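Local coordinates for protein phenylalanyl-tRNA synthetase beta chain (Pyrococcus horikoshii, PDB 2CXI) that forms, as the N-terminal part of the beta subunit carrying the amino acid-editing domain, part of the tetrameric synthetase that attaches phenylalanine to tRNA(Phe), at residues L11-G16 / R113-S118; S61-A66 / A255-K260. All coordinates share one frame; numbering follows the deposited sequence.

Contact 1 of 2, residues L11-G16 / R113-S118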
ATOM      1  N   LEU A  11     -32.011 -14.231  27.342  1.00 16.76           N
ATOM      2  CA  LEU A  11     -32.946 -13.102  27.335  1.00 17.29           C
ATOM      3  C   LEU A  11     -32.804 -12.207  28.562  1.00 16.86           C
ATOM      4  O   LEU A  11     -32.745 -10.956  28.453  1.00 17.09           O
ATOM      5  CB  LEU A  11     -34.376 -13.657  27.318  1.00 17.94           C
ATOM      6  CG  LEU A  11     -35.225 -13.920  26.068  1.00 19.74           C
ATOM      7  CD1 LEU A  11     -34.892 -13.317  24.701  1.00 18.46           C
ATOM      8  CD2 LEU A  11     -35.911 -15.291  26.031  1.00 18.86           C
ATOM      9  N   GLU A  12     -32.738 -12.833  29.737  1.00 16.14           N
ATOM     10  CA  GLU A  12     -32.642 -12.112  30.996  1.00 16.48           C
ATOM     11  C   GLU A  12     -31.318 -11.324  31.171  1.00 16.30           C
ATOM     12  O   GLU A  12     -31.356 -10.208  31.693  1.00 17.15           O
ATOM     13  CB  GLU A  12     -32.931 -13.058  32.185  1.00 16.20           C
ATOM     14  CG  GLU A  12     -34.401 -13.509  32.096  1.00 17.10           C
ATOM     15  CD  GLU A  12     -34.847 -14.542  33.113  1.00 18.64           C
ATOM     16  OE1 GLU A  12     -33.995 -15.273  33.688  1.00 20.35           O
ATOM     17  OE2 GLU A  12     -36.095 -14.606  33.343  1.00 20.14           O
ATOM     18  N   ARG A  13     -30.189 -11.878  30.741  1.00 16.36           N
ATOM     19  CA  ARG A  13     -28.929 -11.087  30.748  1.00 17.04           C
ATOM     20  C   ARG A  13     -29.040  -9.894  29.810  1.00 16.34           C
ATOM     21  O   ARG A  13     -28.576  -8.809  30.152  1.00 18.03           O
ATOM     22  CB  ARG A  13     -27.677 -11.944  30.483  1.00 16.73           C
ATOM     23  CG  ARG A  13     -27.557 -12.610  29.115  1.00 21.10           C
ATOM     24  CD  ARG A  13     -26.131 -13.040  28.731  1.00 19.17           C
ATOM     25  NE  ARG A  13     -26.107 -13.846  27.522  1.00 21.83           N
ATOM     26  CZ  ARG A  13     -25.075 -14.612  27.166  1.00 24.17           C
ATOM     27  NH1 ARG A  13     -23.976 -14.665  27.926  1.00 24.83           N
ATOM     28  NH2 ARG A  13     -25.130 -15.324  26.051  1.00 27.56           N
ATOM     29  N   LEU A  14     -29.720 -10.065  28.670  1.00 15.19           N
ATOM     30  CA  LEU A  14     -29.917  -8.980  27.719  1.00 16.00           C
ATOM     31  C   LEU A  14     -30.866  -7.876  28.238  1.00 15.92           C
ATOM     32  O   LEU A  14     -30.591  -6.670  28.132  1.00 14.46           O
ATOM     33  CB  LEU A  14     -30.376  -9.548  26.355  1.00 15.91           C
ATOM     34  CG  LEU A  14     -29.359 -10.377  25.558  1.00 18.07           C
ATOM     35  CD1 LEU A  14     -30.103 -11.130  24.443  1.00 17.79           C
ATOM     36  CD2 LEU A  14     -28.244  -9.450  24.989  1.00 22.45           C
ATOM     37  N   ILE A  15     -31.990  -8.287  28.837  1.00 14.43           N
ATOM     38  CA  ILE A  15     -32.928  -7.327  29.412  1.00 14.73           C
ATOM     39  C   ILE A  15     -32.354  -6.774  30.702  1.00 15.23           C
ATOM     40  O   ILE A  15     -32.608  -5.633  31.033  1.00 16.84           O
ATOM     41  CB  ILE A  15     -34.284  -8.051  29.756  1.00 14.04           C
ATOM     42  CG1 ILE A  15     -34.970  -8.497  28.425  1.00 14.17           C
ATOM     43  CG2 ILE A  15     -35.155  -7.134  30.590  1.00 14.73           C
ATOM     44  CD1 ILE A  15     -35.942  -9.656  28.605  1.00 14.67           C
ATOM     45  N   GLY A  16     -31.628  -7.616  31.430  1.00 15.25           N
ATOM     46  CA  GLY A  16     -30.884  -7.194  32.634  1.00 18.16           C
ATOM     47  C   GLY A  16     -31.601  -7.586  33.933  1.00 19.32           C
ATOM     48  O   GLY A  16     -31.144  -7.236  35.018  1.00 20.02           O
ATOM     49  N   ARG A 113     -17.742 -10.778  23.240  1.00 23.54           N
ATOM     50  CA  ARG A 113     -17.359 -11.956  24.003  1.00 25.58           C
ATOM     51  C   ARG A 113     -18.451 -13.000  23.796  1.00 23.86           C
ATOM     52  O   ARG A 113     -19.511 -12.917  24.395  1.00 23.96           O
ATOM     53  CB  ARG A 113     -17.166 -11.603  25.493  1.00 26.59           C
ATOM     54  CG  ARG A 113     -16.237 -10.378  25.765  1.00 30.72           C
ATOM     55  CD  ARG A 113     -16.175  -9.890  27.257  1.00 30.91           C
ATOM     56  NE  ARG A 113     -16.560 -11.008  28.137  1.00 43.41           N
ATOM     57  CZ  ARG A 113     -17.723 -11.086  28.802  1.00 47.29           C
ATOM     58  NH1 ARG A 113     -18.615 -10.086  28.750  1.00 48.30           N
ATOM     59  NH2 ARG A 113     -17.985 -12.160  29.539  1.00 47.96           N
ATOM     60  N   LEU A 114     -18.188 -13.996  22.960  1.00 22.75           N
ATOM     61  CA  LEU A 114     -19.214 -14.943  22.562  1.00 23.08           C
ATOM     62  C   LEU A 114     -19.285 -16.132  23.512  1.00 24.19           C
ATOM     63  O   LEU A 114     -18.366 -16.368  24.293  1.00 24.06           O
ATOM     64  CB  LEU A 114     -19.022 -15.419  21.104  1.00 22.16           C
ATOM     65  CG  LEU A 114     -18.907 -14.278  20.096  1.00 20.36           C
ATOM     66  CD1 LEU A 114     -18.649 -14.927  18.723  1.00 20.17           C
ATOM     67  CD2 LEU A 114     -20.226 -13.449  20.137  1.00 20.47           C
ATOM     68  N   ASP A 115     -20.409 -16.834  23.471  1.00 24.95           N
ATOM     69  CA  ASP A 115     -20.573 -18.105  24.193  1.00 25.04           C
ATOM     70  C   ASP A 115     -21.575 -18.932  23.449  1.00 25.79           C
ATOM     71  O   ASP A 115     -22.024 -18.538  22.343  1.00 24.41           O
ATOM     72  CB  ASP A 115     -20.990 -17.890  25.659  1.00 25.69           C
ATOM     73  CG  ASP A 115     -22.172 -16.896  25.828  1.00 26.76           C
ATOM     74  OD1 ASP A 115     -23.194 -16.994  25.110  1.00 25.12           O
ATOM     75  OD2 ASP A 115     -22.169 -15.997  26.698  1.00 28.31           O
ATOM     76  N   GLU A 116     -21.940 -20.087  24.013  1.00 25.13           N
ATOM     77  CA  GLU A 116     -22.850 -20.990  23.314  1.00 27.74           C
ATOM     78  C   GLU A 116     -24.156 -20.288  22.929  1.00 24.60           C
ATOM     79  O   GLU A 116     -24.628 -20.456  21.821  1.00 23.75           O
ATOM     80  CB  GLU A 116     -23.180 -22.248  24.147  1.00 27.59           C
ATOM     81  CG  GLU A 116     -22.090 -23.334  24.100  1.00 34.19           C
ATOM     82  CD  GLU A 116     -22.365 -24.503  25.052  1.00 35.84           C
ATOM     83  OE1 GLU A 116     -23.571 -24.721  25.417  1.00 45.31           O
ATOM     84  OE2 GLU A 116     -21.379 -25.211  25.438  1.00 44.44           O
ATOM     85  N   ASP A 117     -24.752 -19.557  23.868  1.00 23.40           N
ATOM     86  CA  ASP A 117     -26.030 -18.873  23.608  1.00 22.33           C
ATOM     87  C   ASP A 117     -25.920 -17.784  22.524  1.00 20.91           C
ATOM     88  O   ASP A 117     -26.738 -17.740  21.605  1.00 19.72           O
ATOM     89  CB  ASP A 117     -26.575 -18.266  24.875  1.00 21.71           C
ATOM     90  CG  ASP A 117     -27.325 -19.300  25.759  1.00 24.49           C
ATOM     91  OD1 ASP A 117     -27.445 -20.487  25.379  1.00 23.82           O
ATOM     92  OD2 ASP A 117     -27.835 -18.979  26.849  1.00 28.49           O
ATOM     93  N   SER A 118     -24.956 -16.884  22.667  1.00 20.90           N
ATOM     94  CA  SER A 118     -24.804 -15.797  21.665  1.00 21.45           C
ATOM     95  C   SER A 118     -24.405 -16.317  20.293  1.00 22.20           C
ATOM     96  O   SER A 118     -24.926 -15.858  19.265  1.00 21.17           O
ATOM     97  CB  SER A 118     -23.882 -14.683  22.139  1.00 21.16           C
ATOM     98  OG  SER A 118     -22.613 -15.141  22.527  1.00 23.09           O
TER
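The guanidinium of Arg-13 and the carboxylate of Asp-115 meet edge to edge, their planes 12° apart, so the pairing lies along shared edges and not across a face. Two nitrogens grip end-on, one to each oxygen: NH1 of Arg-13 lies 2.6 Å from OD2 of Asp-115, and NH2 of Arg-13 lies 2.7 Å from OD1. The NH2 bond is nearly straight (170°), stays in the guanidinium plane and uses the syn lone pair of OD1. Ser-118 N also lies near that plane at the edge, whereas CB of Asp-117 approaches NH2 of Arg-13 obliquely, at 3.5 Å. From CG to NE the Arg-13 chain is extended, which carries its charge off helix 8-15 to the start of helix 116-133. There Asp-115 is the N-cap and forms a capping box with Ser-118: Ser-118 N donates to Asp-115 OD1 at 3.0 Å, nearly along the C-O axis, and Asp-115 N donates to Ser-118 OG at 2.9 Å. OD1 therefore accepts two hydrogen bonds, one from each segment. An asparagine here would probably weaken the grip on Arg-13, since the amide has no negative charge and offers one acceptor oxygen where the carboxylate has two. NE of Arg-13 is held in turn by Asp-10 of its own helix, while the carboxylate of Asp-117 turns to Lys-44 and Ser-7.

Contact 2 of 2, residues S61-A66 / A255-K260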
ATOM      1  N   SER A  61     -34.835 -12.866  16.953  1.00 18.31           N
ATOM      2  CA  SER A  61     -33.782 -13.434  17.767  1.00 17.18           C
ATOM      3  C   SER A  61     -33.914 -12.931  19.188  1.00 16.33           C
ATOM      4  O   SER A  61     -34.651 -11.961  19.448  1.00 16.43           O
ATOM      5  CB  SER A  61     -32.386 -13.033  17.212  1.00 16.94           C
ATOM      6  OG  SER A  61     -32.166 -11.647  17.451  1.00 19.83           O
ATOM      7  N   ALA A  62     -33.116 -13.514  20.082  1.00 14.64           N
ATOM      8  CA  ALA A  62     -33.106 -13.090  21.505  1.00 15.36           C
ATOM      9  C   ALA A  62     -32.805 -11.609  21.642  1.00 15.04           C
ATOM     10  O   ALA A  62     -33.387 -10.903  22.486  1.00 14.12           O
ATOM     11  CB  ALA A  62     -32.066 -13.886  22.300  1.00 14.76           C
ATOM     12  N   GLU A  63     -31.860 -11.136  20.813  1.00 14.62           N
ATOM     13  CA  GLU A  63     -31.428  -9.738  20.934  1.00 14.64           C
ATOM     14  C   GLU A  63     -32.596  -8.798  20.636  1.00 13.82           C
ATOM     15  O   GLU A  63     -32.799  -7.791  21.333  1.00 12.80           O
ATOM     16  CB  GLU A  63     -30.219  -9.414  20.011  1.00 14.94           C
ATOM     17  CG  GLU A  63     -28.983 -10.283  20.261  1.00 16.83           C
ATOM     18  CD  GLU A  63     -29.003 -11.614  19.512  1.00 18.76           C
ATOM     19  OE1 GLU A  63     -30.005 -11.961  18.854  1.00 25.63           O
ATOM     20  OE2 GLU A  63     -27.999 -12.326  19.555  1.00 24.77           O
ATOM     21  N   GLY A  64     -33.324  -9.097  19.561  1.00 14.04           N
ATOM     22  CA  GLY A  64     -34.431  -8.249  19.114  1.00 13.86           C
ATOM     23  C   GLY A  64     -35.626  -8.319  20.069  1.00 14.90           C
ATOM     24  O   GLY A  64     -36.298  -7.312  20.329  1.00 14.76           O
ATOM     25  N   VAL A  65     -35.869  -9.520  20.593  1.00 14.70           N
ATOM     26  CA  VAL A  65     -36.932  -9.736  21.592  1.00 16.27           C
ATOM     27  C   VAL A  65     -36.669  -8.961  22.912  1.00 16.20           C
ATOM     28  O   VAL A  65     -37.560  -8.254  23.444  1.00 15.87           O
ATOM     29  CB  VAL A  65     -37.112 -11.246  21.849  1.00 15.67           C
ATOM     30  CG1 VAL A  65     -38.127 -11.495  23.025  1.00 18.43           C
ATOM     31  CG2 VAL A  65     -37.595 -11.921  20.598  1.00 18.73           C
ATOM     32  N   ALA A  66     -35.433  -9.074  23.420  1.00 16.54           N
ATOM     33  CA  ALA A  66     -35.004  -8.397  24.635  1.00 16.13           C
ATOM     34  C   ALA A  66     -35.088  -6.899  24.427  1.00 17.25           C
ATOM     35  O   ALA A  66     -35.472  -6.160  25.315  1.00 16.59           O
ATOM     36  CB  ALA A  66     -33.574  -8.803  24.972  1.00 16.23           C
ATOM     37  N   ALA A 255     -24.733  -5.381  18.450  1.00 17.63           N
ATOM     38  CA  ALA A 255     -24.601  -4.219  19.342  1.00 18.00           C
ATOM     39  C   ALA A 255     -25.270  -4.456  20.717  1.00 19.70           C
ATOM     40  O   ALA A 255     -24.788  -3.965  21.755  1.00 18.26           O
ATOM     41  CB  ALA A 255     -25.135  -2.965  18.685  1.00 17.62           C
ATOM     42  N   GLU A 256     -26.356  -5.234  20.730  1.00 19.45           N
ATOM     43  CA  GLU A 256     -27.027  -5.575  22.022  1.00 20.46           C
ATOM     44  C   GLU A 256     -26.172  -6.434  22.932  1.00 19.59           C
ATOM     45  O   GLU A 256     -26.432  -6.512  24.147  1.00 20.25           O
ATOM     46  CB  GLU A 256     -28.365  -6.312  21.809  1.00 20.55           C
ATOM     47  CG  GLU A 256     -29.473  -5.449  21.218  1.00 24.69           C
ATOM     48  CD  GLU A 256     -29.945  -4.326  22.129  1.00 29.02           C
ATOM     49  OE1 GLU A 256     -30.228  -4.537  23.332  1.00 29.43           O
ATOM     50  OE2 GLU A 256     -30.002  -3.212  21.625  1.00 29.01           O
ATOM     51  N   ARG A 257     -25.188  -7.111  22.350  1.00 17.82           N
ATOM     52  CA  ARG A 257     -24.185  -7.890  23.077  1.00 17.99           C
ATOM     53  C   ARG A 257     -22.877  -7.089  23.317  1.00 17.86           C
ATOM     54  O   ARG A 257     -21.828  -7.675  23.619  1.00 17.90           O
ATOM     55  CB  ARG A 257     -23.864  -9.183  22.278  1.00 18.52           C
ATOM     56  CG  ARG A 257     -25.140  -9.963  21.883  1.00 20.54           C
ATOM     57  CD  ARG A 257     -24.925 -11.433  21.771  1.00 25.80           C
ATOM     58  NE  ARG A 257     -26.156 -12.222  21.593  1.00 25.55           N
ATOM     59  CZ  ARG A 257     -26.852 -12.783  22.577  1.00 22.03           C
ATOM     60  NH1 ARG A 257     -27.933 -13.474  22.272  1.00 21.00           N
ATOM     61  NH2 ARG A 257     -26.504 -12.628  23.846  1.00 19.16           N
ATOM     62  N   GLY A 258     -22.925  -5.765  23.166  1.00 16.65           N
ATOM     63  CA  GLY A 258     -21.749  -4.945  23.467  1.00 17.17           C
ATOM     64  C   GLY A 258     -20.828  -4.764  22.263  1.00 18.20           C
ATOM     65  O   GLY A 258     -19.797  -4.082  22.365  1.00 17.15           O
ATOM     66  N   GLY A 259     -21.189  -5.351  21.114  1.00 17.20           N
ATOM     67  CA  GLY A 259     -20.399  -5.171  19.879  1.00 16.82           C
ATOM     68  C   GLY A 259     -20.273  -3.723  19.424  1.00 16.72           C
ATOM     69  O   GLY A 259     -21.233  -2.934  19.476  1.00 17.08           O
ATOM     70  N   LYS A 260     -19.090  -3.359  18.948  1.00 18.01           N
ATOM     71  CA  LYS A 260     -18.855  -2.005  18.399  1.00 19.54           C
ATOM     72  C   LYS A 260     -18.869  -2.093  16.875  1.00 17.27           C
ATOM     73  O   LYS A 260     -18.082  -2.824  16.291  1.00 18.96           O
ATOM     74  CB  LYS A 260     -17.554  -1.403  18.989  1.00 20.25           C
ATOM     75  CG  LYS A 260     -17.659  -1.324  20.560  1.00 22.58           C
ATOM     76  CD  LYS A 260     -16.383  -0.808  21.222  1.00 25.32           C
ATOM     77  CE  LYS A 260     -16.558  -0.760  22.767  1.00 31.40           C
ATOM     78  NZ  LYS A 260     -15.246  -1.092  23.464  1.00 39.23           N
TER
HETATM   79  O   HOH W   1     -31.399  -6.825  23.614  1.00 32.27           O
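Glu-63 bends at its second torsion (chi2 85°), which swings its carboxylate back toward the start of helix 62-72, while Arg-257 runs extended from CG to NE and turns at the last torsion (chi4 -94°) to bring its NE edge to that carboxylate. The two side chains cross at about a right angle, with the carboxylate and guanidinium planes 83° apart. Arg-257 accordingly grips side-on with two nitrogens on a single oxygen: NE of Arg-257 is 2.7 Å from OE2 of Glu-63, on the anti side, and NH1 of Arg-257 is 3.0 Å from the same OE2, approaching from above the carboxylate plane. The other oxygen is held from within the helix start, where the N-cap residue Ser-61 donates from OG to OE1 of Glu-63 at 2.6 Å. Both carboxylate oxygens are thus engaged, which fixes the rotation of the group.

Beside the salt bridge, CB of Glu-63 packs on CB of Glu-256 at 4.0 Å, and CB of Ala-62 lies 4.2 Å from NH1 of Arg-257. A water bridges the segments as well, donating to O of Glu-63 at 2.8 Å and to OE1 of Glu-256 at 2.6 Å; Lys-70 forms a salt bridge with that same OE1. Arg-257 sits in the Schellman motif that ends helix 240-255, just ahead of Gly-258, whose positive phi marks its C-prime position. The contact therefore joins the first turn of helix 62-72 to the turn that follows helix 240-255.

NH1 of Arg-257 also pairs with Asp-10, so this cation has two carboxylate partners, Glu-63 and Asp-10. Arg-257 is likely to keep the buried carboxylate of Glu-63 ionised and to lessen the cost of burying its charge.

Overall arrangement
The centres of contacts 1 and 2 lie about 8 Å apart, and their segments alternate along the chain: 11-16, 61-66, 113-118, 255-260. Each pairs an N-terminal helix, 8-15 or 62-72, with a segment of the B3/4 domain. Arg-257 of contact 2 also reaches contact 1: its NE lies 3.4 Å from CB of Ser-118, and its NH2 comes within 3.7 Å of NH2 of Arg-13. Asp-10 forms salt bridges with both arginines, which probably offsets their like charges. CB of Leu-14 against CB of Ala-66, at 3.6 Å, joins the two N-terminal helices. Distant parts of the chain thus meet in one interface, away from the predicted magnesium-binding residues.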